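PDB 5IM2: twin-arginine translocation pathway signal from Rhodoferax ferrireducens, which probably serves as the periplasmic solute-binding protein of a TRAP transporter, capturing benzoate or related aromatic carboxylates for uptake. Local coordinates for residues L51-F56 against F263-N268; Q65-V70 against G296-A301; K69-K74 against K281-N286. One frame throughout, in Å; residues are numbered along the deposited sequence.

Contact 1: residues L51-F56 against F263-N268; sequences LKFHTF and FVLAMN. With BEZ (benzoic acid), chain B.
Leu51 and Met267 open the contact, the thioether methyl CE of Met267 lying 4.1 Å from both CD1 and CD2 of Leu51 and so sitting at the fork of the isobutyl group. The two side chains cross at about a right angle. Met267 reaches this far because its chain is extended throughout, starting with CG anti to the backbone N (chi1 -169°). Two residues further along the strand, Phe53 offers the CE2 corner of its ring to Leu265 CD1, 3.9 Å away and oblique to the ring. At the end of the segment Phe56 turns to the ligand. Its CG is placed between the backbone N and the carbonyl carbon (chi1 65°), and the edge of the ring, with CZ 3.8 Å from C2 of the benzoic acid, meets the ligand. Phe263 also brings its ring edge to the ligand, CE2 standing 3.7 Å from C3. An alanine in place of Phe56 is likely to remove the ring edge beside C2, opening a gap there and leaving Phe263 as the aromatic neighbour at C3. The strands do not pair directly: strand 111-114 runs between 49-55 and 262-267 in the mixed sheet, and its Ile111 touches Phe53, Leu265 and Met267, while Trp64 and Met72 of helix 62-78 pack against Phe53.

Contact 2: residues Q65-V70 against G296-A301; sequences QNMHKV and GRVQQA
Helices 65-70 and 296-301, which touch chiefly through Met67 and Val298, run roughly antiparallel, their N-to-C directions 147° apart. Their axes come within 9.6 Å of each other, and the nearest CA atoms are those of Met67 and Val298, 6.9 Å apart. The first of the two helices is irregular here, with a wider pi-type turn at 65-68 that includes both of its contact residues. Met67 has the largest share of the contact. Its CG lies 3.5 Å from Val298 CG1, the two side chains lying alongside one another and pointing opposite ways. The valine methyl is also 3.5 Å from the backbone O of Asn66, and the CB of the exposed Asn66 flanks it, while the amide of that residue is bonded to Asn62 in its own helix. Beyond CG the methionine bends at chi3 (56°), which turns its end onto Gln299: SD is 3.8 Å from Gln299 CB, and CE lies 3.9 Å from Gln299 OE1. These are van der Waals contacts, made along the flank of the glutamine. Its amide is engaged at both ends by other residues, OE1 accepting from Gln166 NE2 and NE2 donating to Glu234 OE2, and this pair of bonds would fix which way the amide is flipped. Gln299 also touches the bound benzoic acid, so Met67 acts as a second-shell residue packed behind a member of the ligand pocket. Such packing of helices beside a ligand cleft fits the two-lobed periplasmic binding protein fold of the DctP family, in which helix 62-78 forms the beta-alpha-beta crossover between the neighbouring parallel strands 49-55 and 83-88.

Contact 3: residues K69-K74 against K281-N286; sequences KVWMDK and KIIDNN
Trp71 and Asn286 form the tight part of this contact. The indole NE1 donates to the backbone O of Asn286 at 2.9 Å with an N-H...O angle of 162°, reaching a lone pair in the carbonyl plane, and the oxygen lies almost exactly in the ring plane. With CG anti to the backbone N (chi1 -178°), this torsion lets the indole reach helix 277-285, where its far corner CH2 rests 4.4 Å from Ile283 CD1. The amide plane of Asn286 stands nearly perpendicular to the indole, the CB of that residue 3.7 Å from NE1. Its ND2 turns back to the O of Ile282 at 3.0 Å and also bonds Glu78 OE1, so two acceptors hold ND2 and would limit rotation of the amide. The looser, solvent side belongs to Lys74, an exposed residue whose bent chain passes the other end of that amide, CG lying 3.5 Å from Asn286 OD1. This approach is made by methylenes and is not a salt bridge or hydrogen bond. The N-H of the buried Trp71, whose side chain also touches Leu163 and Thr291, thus finds its acceptor in the backbone just past the helix, tying helix 62-78 to that terminus by a directional bond.

How the contacts relate
Helix 62-78 joins the three contacts: contacts 2 and 3 share Lys69 and Val70 on it, with centres 13 Å apart, and strand 49-55 of contact 1 leads into it. Contact 1 meets contact 2 where Thr55 CG2 lies 3.6 Å from His68 ND1, and again beside the ligand, where Phe263 CZ is 3.7 Å from Gln299 NE2. Toward contact 3 the touch is apolar, Leu265 CD2 packing 4.0 Å from Trp71 CE2. Contacts 1 and 2 together give Phe56, Phe263 and Gln299 to the benzoate pocket, whose ligand is hydrogen-bonded by Arg192 and Tyr118. Contact 3 supplies no pocket residue and joins helices within the same lobe.

Contact 1: residues L51-F56 against F263-N268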
loop_
_atom_site.group_PDB
_atom_site.type_symbol
_atom_site.label_atom_id
_atom_site.label_comp_id
_atom_site.label_asym_id
_atom_site.label_seq_id
_atom_site.Cartn_x
_atom_site.Cartn_y
_atom_site.Cartn_z
ATOM N N LEU A 51 -13.080 13.055 -16.136
ATOM C CA LEU A 51 -11.832 12.335 -15.952
ATOM C C LEU A 51 -12.125 10.862 -15.718
ATOM O O LEU A 51 -13.017 10.515 -14.937
ATOM C CB LEU A 51 -11.052 12.905 -14.762
ATOM C CG LEU A 51 -10.705 14.387 -14.846
ATOM C CD1 LEU A 51 -10.101 14.848 -13.538
ATOM C CD2 LEU A 51 -9.775 14.700 -16.003
ATOM N N LYS A 52 -11.349 9.995 -16.372
ATOM C CA LYS A 52 -11.458 8.558 -16.172
ATOM C C LYS A 52 -10.540 8.111 -15.042
ATOM O O LYS A 52 -9.329 8.367 -15.078
ATOM C CB LYS A 52 -11.107 7.810 -17.450
ATOM C CG LYS A 52 -12.064 8.096 -18.571
ATOM C CD LYS A 52 -11.702 7.244 -19.799
ATOM C CE LYS A 52 -12.448 7.694 -21.038
ATOM N NZ LYS A 52 -11.484 8.016 -22.124
ATOM N N PHE A 53 -11.122 7.423 -14.063
ATOM C CA PHE A 53 -10.426 6.895 -12.884
ATOM C C PHE A 53 -10.467 5.365 -12.935
ATOM O O PHE A 53 -11.534 4.788 -13.154
ATOM C CB PHE A 53 -11.112 7.422 -11.622
ATOM C CG PHE A 53 -10.466 7.012 -10.321
ATOM C CD1 PHE A 53 -10.651 5.744 -9.790
ATOM C CD2 PHE A 53 -9.756 7.938 -9.578
ATOM C CE1 PHE A 53 -10.096 5.387 -8.583
ATOM C CE2 PHE A 53 -9.187 7.579 -8.365
ATOM C CZ PHE A 53 -9.351 6.284 -7.877
ATOM N N HIS A 54 -9.310 4.700 -12.776
ATOM C CA HIS A 54 -9.228 3.244 -12.861
ATOM C C HIS A 54 -8.431 2.686 -11.693
ATOM O O HIS A 54 -7.372 3.223 -11.356
ATOM C CB HIS A 54 -8.539 2.801 -14.191
ATOM C CG HIS A 54 -8.812 1.393 -14.619
ATOM N ND1 HIS A 54 -7.986 0.739 -15.507
ATOM C CD2 HIS A 54 -9.833 0.540 -14.364
ATOM C CE1 HIS A 54 -8.454 -0.474 -15.738
ATOM N NE2 HIS A 54 -9.572 -0.623 -15.052
ATOM N N THR A 55 -8.893 1.569 -11.128
ATOM C CA THR A 55 -8.128 0.881 -10.092
ATOM C C THR A 55 -8.561 -0.574 -10.019
ATOM O O THR A 55 -9.466 -1.019 -10.736
ATOM C CB THR A 55 -8.307 1.589 -8.736
ATOM O OG1 THR A 55 -7.456 1.008 -7.742
ATOM C CG2 THR A 55 -9.745 1.507 -8.249
ATOM N N PHE A 56 -7.913 -1.319 -9.126
ATOM C CA PHE A 56 -8.081 -2.764 -9.030
ATOM C C PHE A 56 -8.965 -3.180 -7.854
ATOM O O PHE A 56 -9.308 -4.370 -7.724
ATOM C CB PHE A 56 -6.688 -3.436 -8.929
ATOM C CG PHE A 56 -5.937 -3.072 -7.666
ATOM C CD1 PHE A 56 -6.078 -3.824 -6.513
ATOM C CD2 PHE A 56 -5.084 -1.982 -7.625
ATOM C CE1 PHE A 56 -5.412 -3.480 -5.352
ATOM C CE2 PHE A 56 -4.417 -1.637 -6.453
ATOM C CZ PHE A 56 -4.573 -2.403 -5.325
ATOM N N PHE A 263 1.305 3.182 -1.917
ATOM C CA PHE A 263 0.334 3.413 -2.965
ATOM C C PHE A 263 0.580 4.784 -3.559
ATOM O O PHE A 263 0.987 5.710 -2.847
ATOM C CB PHE A 263 -1.119 3.377 -2.420
ATOM C CG PHE A 263 -1.485 2.085 -1.771
ATOM C CD1 PHE A 263 -1.079 1.807 -0.489
ATOM C CD2 PHE A 263 -2.224 1.123 -2.477
ATOM C CE1 PHE A 263 -1.404 0.602 0.092
ATOM C CE2 PHE A 263 -2.551 -0.070 -1.895
ATOM C CZ PHE A 263 -2.139 -0.322 -0.590
ATOM N N VAL A 264 0.294 4.905 -4.849
ATOM C CA VAL A 264 0.363 6.176 -5.557
ATOM C C VAL A 264 -0.979 6.465 -6.221
ATOM O O VAL A 264 -1.602 5.578 -6.822
ATOM C CB VAL A 264 1.507 6.195 -6.589
ATOM C CG1 VAL A 264 1.271 5.172 -7.662
ATOM C CG2 VAL A 264 1.653 7.598 -7.162
ATOM N N LEU A 265 -1.427 7.732 -6.095
ATOM C CA LEU A 265 -2.567 8.268 -6.818
ATOM C C LEU A 265 -1.944 9.163 -7.874
ATOM O O LEU A 265 -1.398 10.224 -7.539
ATOM C CB LEU A 265 -3.509 9.054 -5.903
ATOM C CG LEU A 265 -4.753 9.679 -6.513
ATOM C CD1 LEU A 265 -5.708 8.580 -6.970
ATOM C CD2 LEU A 265 -5.390 10.589 -5.477
ATOM N N ALA A 266 -1.964 8.709 -9.118
ATOM C CA ALA A 266 -1.251 9.359 -10.206
ATOM C C ALA A 266 -2.183 9.794 -11.341
ATOM O O ALA A 266 -3.106 9.059 -11.725
ATOM C CB ALA A 266 -0.171 8.401 -10.752
ATOM N N MET A 267 -1.890 10.961 -11.927
ATOM C CA MET A 267 -2.672 11.544 -13.014
ATOM C C MET A 267 -1.833 11.694 -14.272
ATOM O O MET A 267 -0.636 11.990 -14.204
ATOM C CB MET A 267 -3.239 12.921 -12.585
ATOM C CG MET A 267 -4.248 13.461 -13.539
ATOM S SD MET A 267 -5.061 14.943 -12.909
ATOM C CE MET A 267 -6.133 15.251 -14.303
ATOM N N ASN A 268 -2.463 11.478 -15.428
ATOM C CA ASN A 268 -1.842 11.795 -16.706
ATOM C C ASN A 268 -1.400 13.258 -16.756
ATOM O O ASN A 268 -2.194 14.165 -16.508
ATOM C CB ASN A 268 -2.843 11.505 -17.831
ATOM C CG ASN A 268 -2.310 11.843 -19.182
ATOM O OD1 ASN A 268 -2.656 12.878 -19.763
ATOM N ND2 ASN A 268 -1.466 10.967 -19.724
HETATM C C BEZ B . -2.179 -5.571 -1.234
HETATM O O1 BEZ B . -1.556 -6.169 -0.311
HETATM O O2 BEZ B . -1.941 -5.868 -2.429
HETATM C C1 BEZ B . -3.215 -4.541 -0.896
HETATM C C2 BEZ B . -3.885 -3.874 -1.917
HETATM C C3 BEZ B . -4.868 -2.942 -1.578
HETATM C C4 BEZ B . -5.142 -2.681 -0.246
HETATM C C5 BEZ B . -4.455 -3.328 0.763
HETATM C C6 BEZ B . -3.477 -4.272 0.433
#

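Contact 2: residues Q65-V70 against G296-A301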
loop_
_atom_site.group_PDB
_atom_site.type_symbol
_atom_site.label_atom_id
_atom_site.label_comp_id
_atom_site.label_asym_id
_atom_site.label_seq_id
_atom_site.Cartn_x
_atom_site.Cartn_y
_atom_site.Cartn_z
ATOM N N GLN A 65 -15.082 2.682 -1.257
ATOM C CA GLN A 65 -16.215 3.382 -0.663
ATOM C C GLN A 65 -15.772 4.599 0.136
ATOM O O GLN A 65 -16.426 5.654 0.089
ATOM C CB GLN A 65 -17.012 2.430 0.239
ATOM C CG GLN A 65 -17.695 1.281 -0.454
ATOM C CD GLN A 65 -18.873 1.710 -1.269
ATOM O OE1 GLN A 65 -19.553 2.678 -0.929
ATOM N NE2 GLN A 65 -19.133 0.992 -2.368
ATOM N N ASN A 66 -14.679 4.482 0.891
ATOM C CA ASN A 66 -14.320 5.513 1.859
ATOM C C ASN A 66 -13.103 6.327 1.486
ATOM O O ASN A 66 -12.822 7.327 2.168
ATOM C CB ASN A 66 -14.065 4.877 3.229
ATOM C CG ASN A 66 -15.284 4.197 3.773
ATOM O OD1 ASN A 66 -16.403 4.733 3.688
ATOM N ND2 ASN A 66 -15.099 3.005 4.315
ATOM N N MET A 67 -12.383 5.943 0.432
ATOM C CA MET A 67 -11.265 6.737 -0.063
ATOM C C MET A 67 -11.507 7.222 -1.478
ATOM O O MET A 67 -11.602 8.435 -1.701
ATOM C CB MET A 67 -9.964 5.918 0.020
ATOM C CG MET A 67 -9.629 5.584 1.452
ATOM S SD MET A 67 -8.461 4.228 1.667
ATOM C CE MET A 67 -7.099 4.829 0.701
ATOM N N HIS A 68 -11.676 6.307 -2.437
ATOM C CA HIS A 68 -11.812 6.696 -3.838
ATOM C C HIS A 68 -13.084 7.496 -4.107
ATOM O O HIS A 68 -13.018 8.592 -4.671
ATOM C CB HIS A 68 -11.753 5.461 -4.709
ATOM C CG HIS A 68 -10.403 4.837 -4.685
ATOM N ND1 HIS A 68 -10.087 3.682 -5.372
ATOM C CD2 HIS A 68 -9.271 5.237 -4.060
ATOM C CE1 HIS A 68 -8.818 3.386 -5.148
ATOM N NE2 HIS A 68 -8.298 4.319 -4.369
ATOM N N LYS A 69 -14.257 6.960 -3.739
ATOM C CA LYS A 69 -15.506 7.687 -3.971
ATOM C C LYS A 69 -15.536 8.996 -3.208
ATOM O O LYS A 69 -16.064 10.004 -3.698
ATOM C CB LYS A 69 -16.712 6.835 -3.579
ATOM C CG LYS A 69 -17.024 5.737 -4.610
ATOM C CD LYS A 69 -18.229 4.920 -4.219
ATOM C CE LYS A 69 -19.499 5.702 -4.323
ATOM N NZ LYS A 69 -20.662 4.778 -4.221
ATOM N N VAL A 70 -14.992 8.998 -2.004
ATOM C CA VAL A 70 -14.977 10.209 -1.201
ATOM C C VAL A 70 -14.102 11.276 -1.849
ATOM O O VAL A 70 -14.475 12.453 -1.905
ATOM C CB VAL A 70 -14.522 9.864 0.225
ATOM C CG1 VAL A 70 -14.310 11.109 1.043
ATOM C CG2 VAL A 70 -15.558 8.965 0.883
ATOM N N GLY A 296 -4.012 7.633 4.018
ATOM C CA GLY A 296 -3.471 6.655 4.946
ATOM C C GLY A 296 -4.309 6.513 6.208
ATOM O O GLY A 296 -4.550 5.407 6.681
ATOM N N ARG A 297 -4.758 7.637 6.783
ATOM C CA ARG A 297 -5.556 7.568 7.993
ATOM C C ARG A 297 -6.814 6.721 7.763
ATOM O O ARG A 297 -7.162 5.856 8.582
ATOM C CB ARG A 297 -5.928 8.976 8.457
ATOM C CG ARG A 297 -6.581 8.981 9.779
ATOM C CD ARG A 297 -6.992 10.350 10.305
ATOM N NE ARG A 297 -7.666 10.116 11.576
ATOM C CZ ARG A 297 -7.151 10.319 12.786
ATOM N NH1 ARG A 297 -5.941 10.856 12.958
ATOM N NH2 ARG A 297 -7.889 10.015 13.847
ATOM N N VAL A 298 -7.500 6.962 6.646
ATOM C CA VAL A 298 -8.764 6.274 6.349
ATOM C C VAL A 298 -8.515 4.799 6.059
ATOM O O VAL A 298 -9.292 3.926 6.486
ATOM C CB VAL A 298 -9.486 6.979 5.190
ATOM C CG1 VAL A 298 -10.703 6.188 4.759
ATOM C CG2 VAL A 298 -9.901 8.391 5.629
ATOM N N GLN A 299 -7.418 4.485 5.363
ATOM C CA GLN A 299 -7.126 3.077 5.092
ATOM C C GLN A 299 -6.902 2.316 6.399
ATOM O O GLN A 299 -7.446 1.220 6.611
ATOM C CB GLN A 299 -5.935 2.929 4.166
ATOM C CG GLN A 299 -5.919 1.512 3.486
ATOM C CD GLN A 299 -5.050 1.445 2.261
ATOM O OE1 GLN A 299 -4.324 2.367 1.930
ATOM N NE2 GLN A 299 -5.101 0.322 1.603
ATOM N N GLN A 300 -6.133 2.893 7.307
ATOM C CA GLN A 300 -5.926 2.225 8.591
ATOM C C GLN A 300 -7.194 2.225 9.442
ATOM O O GLN A 300 -7.394 1.311 10.256
ATOM C CB GLN A 300 -4.751 2.876 9.341
ATOM C CG GLN A 300 -4.443 2.193 10.664
ATOM C CD GLN A 300 -3.110 2.541 11.273
ATOM O OE1 GLN A 300 -2.453 3.494 10.870
ATOM N NE2 GLN A 300 -2.722 1.794 12.296
ATOM N N ALA A 301 -8.055 3.238 9.309
ATOM C CA ALA A 301 -9.290 3.244 10.077
ATOM C C ALA A 301 -10.211 2.081 9.720
ATOM O O ALA A 301 -11.117 1.769 10.494
ATOM C CB ALA A 301 -10.058 4.556 9.887
#

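Contact 3: residues K69-K74 against K281-N286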
loop_
_atom_site.group_PDB
_atom_site.type_symbol
_atom_site.label_atom_id
_atom_site.label_comp_id
_atom_site.label_asym_id
_atom_site.label_seq_id
_atom_site.Cartn_x
_atom_site.Cartn_y
_atom_site.Cartn_z
ATOM N N LYS A 69 -14.257 6.960 -3.739
ATOM C CA LYS A 69 -15.506 7.687 -3.971
ATOM C C LYS A 69 -15.536 8.996 -3.208
ATOM O O LYS A 69 -16.064 10.004 -3.698
ATOM C CB LYS A 69 -16.712 6.835 -3.579
ATOM C CG LYS A 69 -17.024 5.737 -4.610
ATOM C CD LYS A 69 -18.229 4.920 -4.219
ATOM C CE LYS A 69 -19.499 5.702 -4.323
ATOM N NZ LYS A 69 -20.662 4.778 -4.221
ATOM N N VAL A 70 -14.992 8.998 -2.004
ATOM C CA VAL A 70 -14.977 10.209 -1.201
ATOM C C VAL A 70 -14.102 11.276 -1.849
ATOM O O VAL A 70 -14.475 12.453 -1.905
ATOM C CB VAL A 70 -14.522 9.864 0.225
ATOM C CG1 VAL A 70 -14.310 11.109 1.043
ATOM C CG2 VAL A 70 -15.558 8.965 0.883
ATOM N N TRP A 71 -12.929 10.885 -2.343
ATOM C CA TRP A 71 -12.034 11.864 -2.947
ATOM C C TRP A 71 -12.640 12.443 -4.214
ATOM O O TRP A 71 -12.634 13.660 -4.413
ATOM C CB TRP A 71 -10.674 11.214 -3.232
ATOM C CG TRP A 71 -9.622 12.164 -3.829
ATOM C CD1 TRP A 71 -8.743 12.949 -3.133
ATOM C CD2 TRP A 71 -9.362 12.416 -5.217
ATOM N NE1 TRP A 71 -7.948 13.653 -4.005
ATOM C CE2 TRP A 71 -8.315 13.348 -5.285
ATOM C CE3 TRP A 71 -9.908 11.937 -6.408
ATOM C CZ2 TRP A 71 -7.821 13.825 -6.497
ATOM C CZ3 TRP A 71 -9.407 12.406 -7.608
ATOM C CH2 TRP A 71 -8.378 13.327 -7.641
ATOM N N MET A 72 -13.147 11.584 -5.108
ATOM C CA MET A 72 -13.781 12.082 -6.327
ATOM C C MET A 72 -14.969 12.993 -6.020
ATOM O O MET A 72 -15.187 14.009 -6.697
ATOM C CB MET A 72 -14.231 10.894 -7.185
ATOM C CG MET A 72 -13.070 10.219 -7.884
ATOM S SD MET A 72 -13.623 8.889 -8.973
ATOM C CE MET A 72 -13.566 7.503 -7.835
ATOM N N ASP A 73 -15.777 12.626 -5.036
ATOM C CA ASP A 73 -16.940 13.451 -4.709
ATOM C C ASP A 73 -16.526 14.812 -4.145
ATOM O O ASP A 73 -17.149 15.834 -4.468
ATOM C CB ASP A 73 -17.854 12.719 -3.731
ATOM C CG ASP A 73 -18.628 11.581 -4.401
ATOM O OD1 ASP A 73 -18.565 11.478 -5.645
ATOM O OD2 ASP A 73 -19.289 10.789 -3.692
ATOM N N LYS A 74 -15.489 14.847 -3.302
ATOM C CA LYS A 74 -15.000 16.116 -2.767
ATOM C C LYS A 74 -14.495 17.011 -3.888
ATOM O O LYS A 74 -14.805 18.210 -3.935
ATOM C CB LYS A 74 -13.912 15.820 -1.715
ATOM C CG LYS A 74 -13.096 17.006 -1.204
ATOM C CD LYS A 74 -13.010 17.038 0.335
ATOM C CE LYS A 74 -11.645 16.605 0.880
ATOM N NZ LYS A 74 -11.216 17.441 2.054
ATOM N N LYS A 281 -6.514 24.114 -9.931
ATOM C CA LYS A 281 -6.339 24.500 -8.532
ATOM C C LYS A 281 -7.139 23.593 -7.605
ATOM O O LYS A 281 -6.671 23.240 -6.517
ATOM C CB LYS A 281 -6.751 25.957 -8.330
ATOM C CG LYS A 281 -6.608 26.437 -6.894
ATOM C CD LYS A 281 -6.909 27.916 -6.751
ATOM C CE LYS A 281 -6.249 28.501 -5.509
ATOM N NZ LYS A 281 -6.045 29.971 -5.648
ATOM N N ILE A 282 -8.340 23.190 -8.027
ATOM C CA ILE A 282 -9.147 22.267 -7.231
ATOM C C ILE A 282 -8.431 20.935 -7.096
ATOM O O ILE A 282 -8.358 20.348 -6.009
ATOM C CB ILE A 282 -10.547 22.080 -7.853
ATOM C CG1 ILE A 282 -11.295 23.415 -7.956
ATOM C CG2 ILE A 282 -11.367 21.060 -7.047
ATOM C CD1 ILE A 282 -11.653 24.005 -6.636
ATOM N N ILE A 283 -7.905 20.422 -8.205
ATOM C CA ILE A 283 -7.107 19.201 -8.138
ATOM C C ILE A 283 -5.935 19.387 -7.171
ATOM O O ILE A 283 -5.677 18.529 -6.312
ATOM C CB ILE A 283 -6.632 18.792 -9.547
ATOM C CG1 ILE A 283 -7.805 18.320 -10.407
ATOM C CG2 ILE A 283 -5.612 17.663 -9.493
ATOM C CD1 ILE A 283 -8.499 17.058 -9.935
ATOM N N ASP A 284 -5.212 20.516 -7.288
ATOM C CA ASP A 284 -4.056 20.763 -6.415
ATOM C C ASP A 284 -4.464 20.825 -4.942
ATOM O O ASP A 284 -3.742 20.330 -4.064
ATOM C CB ASP A 284 -3.354 22.060 -6.803
ATOM C CG ASP A 284 -2.593 21.964 -8.091
ATOM O OD1 ASP A 284 -2.350 20.836 -8.577
ATOM O OD2 ASP A 284 -2.210 23.037 -8.602
ATOM N N ASN A 285 -5.614 21.433 -4.655
ATOM C CA ASN A 285 -6.119 21.521 -3.288
ATOM C C ASN A 285 -6.389 20.142 -2.693
ATOM O O ASN A 285 -6.424 19.982 -1.464
ATOM C CB ASN A 285 -7.425 22.327 -3.258
ATOM C CG ASN A 285 -7.244 23.813 -3.527
ATOM O OD1 ASN A 285 -6.143 24.367 -3.480
ATOM N ND2 ASN A 285 -8.363 24.479 -3.774
ATOM N N ASN A 286 -6.599 19.151 -3.548
ATOM C CA ASN A 286 -6.884 17.785 -3.152
ATOM C C ASN A 286 -5.727 16.867 -3.513
ATOM O O ASN A 286 -5.921 15.685 -3.787
ATOM C CB ASN A 286 -8.189 17.341 -3.796
ATOM C CG ASN A 286 -9.371 18.020 -3.158
ATOM O OD1 ASN A 286 -9.801 17.630 -2.069
ATOM N ND2 ASN A 286 -9.862 19.092 -3.790
#